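Local coordinates for austinol synthesis protein H (Emericella nidulans FGSC A4, PDB 5X9K) that takes part in the biosynthesis of the fungal meroterpenoids austinol and dehydroaustinol, acting as a homodimeric isomerase of the trt14 family, at residues 50-62 / 139-151. Sequence-based numbering, arbitrary orientation.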
loop_
_atom_site.group_PDB
_atom_site.type_symbol
_atom_site.label_atom_id
_atom_site.label_comp_id
_atom_site.label_asym_id
_atom_site.label_seq_id
_atom_site.Cartn_x
_atom_site.Cartn_y
_atom_site.Cartn_z
ATOM N N SER A 50 -15.655 16.243 -3.778
ATOM C CA SER A 50 -17.036 16.009 -4.179
ATOM C C SER A 50 -17.322 14.540 -4.472
ATOM O O SER A 50 -18.492 14.162 -4.590
ATOM C CB SER A 50 -17.387 16.862 -5.400
ATOM O OG SER A 50 -16.823 16.315 -6.574
ATOM N N PHE A 51 -16.292 13.710 -4.589
ATOM C CA PHE A 51 -16.466 12.279 -4.778
ATOM C C PHE A 51 -16.369 11.491 -3.475
ATOM O O PHE A 51 -16.421 10.258 -3.507
ATOM C CB PHE A 51 -15.436 11.759 -5.786
ATOM C CG PHE A 51 -15.944 11.704 -7.203
ATOM C CD1 PHE A 51 -15.896 12.827 -8.020
ATOM C CD2 PHE A 51 -16.453 10.522 -7.722
ATOM C CE1 PHE A 51 -16.359 12.778 -9.334
ATOM C CE2 PHE A 51 -16.918 10.465 -9.036
ATOM C CZ PHE A 51 -16.871 11.597 -9.839
ATOM N N MET A 52 -16.235 12.166 -2.336
ATOM C CA MET A 52 -16.195 11.526 -1.029
ATOM C C MET A 52 -17.510 11.788 -0.297
ATOM O O MET A 52 -17.991 12.928 -0.264
ATOM C CB MET A 52 -15.004 12.042 -0.214
ATOM C CG MET A 52 -13.686 11.802 -0.912
ATOM S SD MET A 52 -12.363 12.656 -0.050
ATOM C CE MET A 52 -10.950 12.367 -1.076
ATOM N N SER A 53 -18.114 10.730 0.245
ATOM C CA SER A 53 -19.320 10.920 1.034
ATOM C C SER A 53 -18.991 11.709 2.305
ATOM O O SER A 53 -17.836 11.757 2.741
ATOM C CB SER A 53 -19.968 9.568 1.365
ATOM O OG SER A 53 -19.196 8.778 2.245
ATOM N N PRO A 54 -19.985 12.387 2.892
ATOM C CA PRO A 54 -19.700 13.171 4.115
ATOM C C PRO A 54 -19.035 12.364 5.226
ATOM O O PRO A 54 -18.183 12.894 5.951
ATOM C CB PRO A 54 -21.090 13.673 4.535
ATOM C CG PRO A 54 -21.918 13.671 3.270
ATOM C CD PRO A 54 -21.382 12.532 2.432
ATOM N N SER A 55 -19.392 11.090 5.370
ATOM C CA SER A 55 -18.858 10.223 6.416
ATOM C C SER A 55 -17.598 9.475 5.989
ATOM O O SER A 55 -17.180 8.544 6.687
ATOM C CB SER A 55 -19.918 9.210 6.853
ATOM O OG SER A 55 -20.293 8.375 5.764
ATOM N N CYS A 56 -16.993 9.850 4.865
ATOM C CA CYS A 56 -15.845 9.110 4.353
ATOM C C CYS A 56 -14.705 9.104 5.363
ATOM O O CYS A 56 -14.360 10.139 5.947
ATOM C CB CYS A 56 -15.375 9.726 3.041
ATOM S SG CYS A 56 -14.075 8.806 2.204
ATOM N N THR A 57 -14.126 7.924 5.568
ATOM C CA THR A 57 -12.930 7.746 6.384
ATOM C C THR A 57 -11.728 7.749 5.449
ATOM O O THR A 57 -11.697 6.974 4.490
ATOM C CB THR A 57 -12.993 6.422 7.152
ATOM O OG1 THR A 57 -14.151 6.396 8.004
ATOM C CG2 THR A 57 -11.736 6.218 7.994
ATOM N N LEU A 58 -10.759 8.626 5.701
ATOM C CA LEU A 58 -9.484 8.573 4.992
ATOM C C LEU A 58 -8.458 7.891 5.889
ATOM O O LEU A 58 -8.268 8.304 7.035
ATOM C CB LEU A 58 -9.001 9.969 4.590
ATOM C CG LEU A 58 -9.877 10.678 3.555
ATOM C CD1 LEU A 58 -11.010 11.459 4.204
ATOM C CD2 LEU A 58 -9.055 11.565 2.657
ATOM N N ARG A 59 -7.822 6.835 5.380
ATOM C CA ARG A 59 -6.821 6.088 6.134
ATOM C C ARG A 59 -5.486 6.217 5.419
ATOM O O ARG A 59 -5.400 5.947 4.216
ATOM C CB ARG A 59 -7.186 4.609 6.254
ATOM C CG ARG A 59 -8.613 4.338 6.589
ATOM C CD ARG A 59 -8.870 2.839 6.611
ATOM N NE ARG A 59 -10.263 2.584 6.937
ATOM C CZ ARG A 59 -10.695 2.115 8.101
ATOM N NH1 ARG A 59 -9.838 1.809 9.075
ATOM N NH2 ARG A 59 -11.998 1.937 8.278
ATOM N N SER A 60 -4.442 6.590 6.152
ATOM C CA SER A 60 -3.151 6.875 5.537
ATOM C C SER A 60 -2.065 6.065 6.228
ATOM O O SER A 60 -1.844 6.224 7.434
ATOM C CB SER A 60 -2.832 8.369 5.609
ATOM O OG SER A 60 -3.840 9.098 4.931
ATOM N N PHE A 61 -1.388 5.237 5.455
ATOM C CA PHE A 61 -0.348 4.322 5.925
ATOM C C PHE A 61 0.886 4.489 5.046
ATOM O O PHE A 61 0.809 5.086 3.976
ATOM C CB PHE A 61 -0.887 2.889 5.868
ATOM C CG PHE A 61 -2.015 2.665 6.805
ATOM C CD1 PHE A 61 -1.773 2.604 8.173
ATOM C CD2 PHE A 61 -3.323 2.581 6.345
ATOM C CE1 PHE A 61 -2.817 2.405 9.067
ATOM C CE2 PHE A 61 -4.372 2.399 7.237
ATOM C CZ PHE A 61 -4.113 2.314 8.602
ATOM N N PRO A 62 2.058 4.006 5.506
ATOM C CA PRO A 62 2.403 3.318 6.756
ATOM C C PRO A 62 2.163 4.176 7.989
ATOM O O PRO A 62 2.153 5.408 7.884
ATOM C CB PRO A 62 3.915 3.037 6.623
ATOM C CG PRO A 62 4.273 3.315 5.205
ATOM C CD PRO A 62 3.250 4.281 4.680
ATOM N N THR A 139 -21.855 5.860 -6.144
ATOM C CA THR A 139 -21.623 7.234 -6.574
ATOM C C THR A 139 -20.448 7.920 -5.885
ATOM O O THR A 139 -19.983 8.953 -6.383
ATOM C CB THR A 139 -22.880 8.090 -6.333
ATOM O OG1 THR A 139 -23.257 8.015 -4.950
ATOM C CG2 THR A 139 -24.041 7.598 -7.191
ATOM N N MET A 140 -19.975 7.406 -4.751
ATOM C CA MET A 140 -18.963 8.130 -3.990
ATOM C C MET A 140 -18.059 7.175 -3.214
ATOM O O MET A 140 -18.422 6.037 -2.920
ATOM C CB MET A 140 -19.621 9.134 -3.038
ATOM C CG MET A 140 -20.132 10.424 -3.724
ATOM S SD MET A 140 -20.701 11.562 -2.481
ATOM C CE MET A 140 -21.999 10.565 -1.756
ATOM N N VAL A 141 -16.853 7.648 -2.911
ATOM C CA VAL A 141 -15.934 6.907 -2.056
ATOM C C VAL A 141 -16.317 7.155 -0.604
ATOM O O VAL A 141 -16.399 8.309 -0.163
ATOM C CB VAL A 141 -14.475 7.337 -2.314
ATOM C CG1 VAL A 141 -13.526 6.644 -1.321
ATOM C CG2 VAL A 141 -14.060 7.035 -3.748
ATOM N N GLU A 142 -16.555 6.077 0.148
ATOM C CA GLU A 142 -16.853 6.191 1.573
ATOM C C GLU A 142 -15.747 5.659 2.468
ATOM O O GLU A 142 -15.808 5.860 3.681
ATOM C CB GLU A 142 -18.172 5.471 1.913
ATOM C CG GLU A 142 -18.167 3.968 1.667
ATOM C CD GLU A 142 -19.503 3.309 1.993
ATOM O OE1 GLU A 142 -20.534 4.024 2.076
ATOM O OE2 GLU A 142 -19.518 2.072 2.158
ATOM N N ASP A 143 -14.743 4.993 1.911
ATOM C CA ASP A 143 -13.537 4.686 2.669
ATOM C C ASP A 143 -12.364 4.772 1.707
ATOM O O ASP A 143 -12.368 4.129 0.658
ATOM C CB ASP A 143 -13.631 3.313 3.334
ATOM C CG ASP A 143 -12.615 3.141 4.468
ATOM O OD1 ASP A 143 -11.398 3.075 4.187
ATOM O OD2 ASP A 143 -13.036 3.091 5.645
ATOM N N PHE A 144 -11.391 5.607 2.044
ATOM C CA PHE A 144 -10.269 5.965 1.175
ATOM C C PHE A 144 -9.007 5.548 1.929
ATOM O O PHE A 144 -8.510 6.292 2.778
ATOM C CB PHE A 144 -10.304 7.474 0.860
ATOM C CG PHE A 144 -9.148 7.984 0.032
ATOM C CD1 PHE A 144 -8.294 7.118 -0.661
ATOM C CD2 PHE A 144 -8.927 9.348 -0.068
ATOM C CE1 PHE A 144 -7.239 7.610 -1.406
ATOM C CE2 PHE A 144 -7.874 9.852 -0.833
ATOM C CZ PHE A 144 -7.026 8.978 -1.496
ATOM N N PHE A 145 -8.521 4.340 1.629
ATOM C CA PHE A 145 -7.263 3.818 2.162
ATOM C C PHE A 145 -6.150 4.170 1.184
ATOM O O PHE A 145 -6.292 3.963 -0.025
ATOM C CB PHE A 145 -7.372 2.293 2.363
ATOM C CG PHE A 145 -6.052 1.565 2.628
ATOM C CD1 PHE A 145 -5.147 1.305 1.601
ATOM C CD2 PHE A 145 -5.776 1.054 3.887
ATOM C CE1 PHE A 145 -3.950 0.583 1.849
ATOM C CE2 PHE A 145 -4.593 0.342 4.139
ATOM C CZ PHE A 145 -3.684 0.113 3.117
ATOM N N GLN A 146 -5.057 4.711 1.692
ATOM C CA GLN A 146 -3.866 4.839 0.865
ATOM C C GLN A 146 -2.651 4.359 1.632
ATOM O O GLN A 146 -2.543 4.565 2.844
ATOM C CB GLN A 146 -3.663 6.268 0.378
ATOM C CG GLN A 146 -3.182 7.234 1.402
ATOM C CD GLN A 146 -3.001 8.599 0.801
ATOM O OE1 GLN A 146 -2.020 8.852 0.099
ATOM N NE2 GLN A 146 -3.960 9.484 1.046
ATOM N N PHE A 147 -1.772 3.662 0.928
ATOM C CA PHE A 147 -0.506 3.199 1.478
ATOM C C PHE A 147 0.537 3.892 0.627
ATOM O O PHE A 147 0.648 3.614 -0.573
ATOM C CB PHE A 147 -0.387 1.675 1.432
ATOM C CG PHE A 147 0.767 1.122 2.251
ATOM C CD1 PHE A 147 2.076 1.336 1.861
ATOM C CD2 PHE A 147 0.519 0.366 3.395
ATOM C CE1 PHE A 147 3.131 0.820 2.604
ATOM C CE2 PHE A 147 1.572 -0.167 4.154
ATOM C CZ PHE A 147 2.886 0.069 3.743
ATOM N N ALA A 148 1.256 4.831 1.236
ATOM C CA ALA A 148 2.100 5.751 0.498
ATOM C C ALA A 148 3.524 5.219 0.390
ATOM O O ALA A 148 3.953 4.341 1.148
ATOM C CB ALA A 148 2.110 7.120 1.177
ATOM N N ASP A 149 4.236 5.750 -0.598
ATOM C CA ASP A 149 5.683 5.583 -0.748
ATOM C C ASP A 149 6.321 6.674 0.106
ATOM O O ASP A 149 6.535 7.798 -0.339
ATOM C CB ASP A 149 6.064 5.683 -2.221
ATOM C CG ASP A 149 7.574 5.752 -2.454
ATOM O OD1 ASP A 149 8.357 5.424 -1.545
ATOM O OD2 ASP A 149 7.960 6.130 -3.571
ATOM N N SER A 150 6.613 6.342 1.360
ATOM C CA SER A 150 7.061 7.369 2.295
ATOM C C SER A 150 8.403 7.973 1.891
ATOM O O SER A 150 8.652 9.155 2.153
ATOM C CB SER A 150 7.159 6.779 3.701
ATOM O OG SER A 150 5.886 6.408 4.197
ATOM N N ALA A 151 9.296 7.168 1.307
ATOM C CA ALA A 151 10.594 7.699 0.889
ATOM C C ALA A 151 10.426 8.931 0.001
ATOM O O ALA A 151 10.985 9.995 0.286
ATOM C CB ALA A 151 11.393 6.624 0.160
HETATM O O HOH W 1 -21.278 6.730 2.526
HETATM O O HOH W 2 -17.053 5.118 6.488
#
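Residues Thr57-Phe61 and Asp143-Phe147 pair in register as parallel neighbours within the curled mixed sheet of an alpha+beta fold consistent with the NTF2-like cone. Strand 56-61 occupies the place between strands 70-72 and 141-148, joined to both by backbone hydrogen bonds. Thr57, Arg59 and Phe61 turn both N and O to the partner strand, as in Phe144 N to Thr57 O (2.8 Å) and Arg59 N to Phe144 O (2.7 Å). Where both chains turn a corner, the type I turn Ser53-Cys56 lies beside the classic beta bulge that Glu142 and Asp143 form opposite Gln133; before it, Met52 and Val141 already pair in parallel.

The two faces of such a sheet can serve different neighbours, and this one does. On the face of Met52, Leu58 and Phe144, helices 26-38 and 73-86 supply cover. The Phe144 ring, carried by a CG anti to the backbone N (chi1 177°), is touched at CD2 by Leu58 CD2 (3.5 Å) and Met52 CE, while Phe36 and Tyr130 meet it edge-to-face.

On the other face, the extended Arg59 chain brings its guanidinium side-on to the Asp143 carboxylate. Arg59 NE reaches Asp143 OD1 (3.0 Å) and Arg59 NH2 reaches Asp143 OD2 (3.1 Å), with the planes only 19° apart; NE also bonds to OD2. The paired bonds fix the rotation of the two groups and keep them nearly coplanar. Further along, the Phe61 and Phe145 rings lie obliquely, planes at 36°, and His112 of the second subunit meets both edge-to-face. After a cis peptide, Pro62 CD sits over the Phe147 face in a CH-pi contact.

At the corner, Glu142 OE2 engages Arg107 and Gln133, whereas OE1 accepts from a water 2.8 Å away that is also hydrogen-bonded to Ser53 OG.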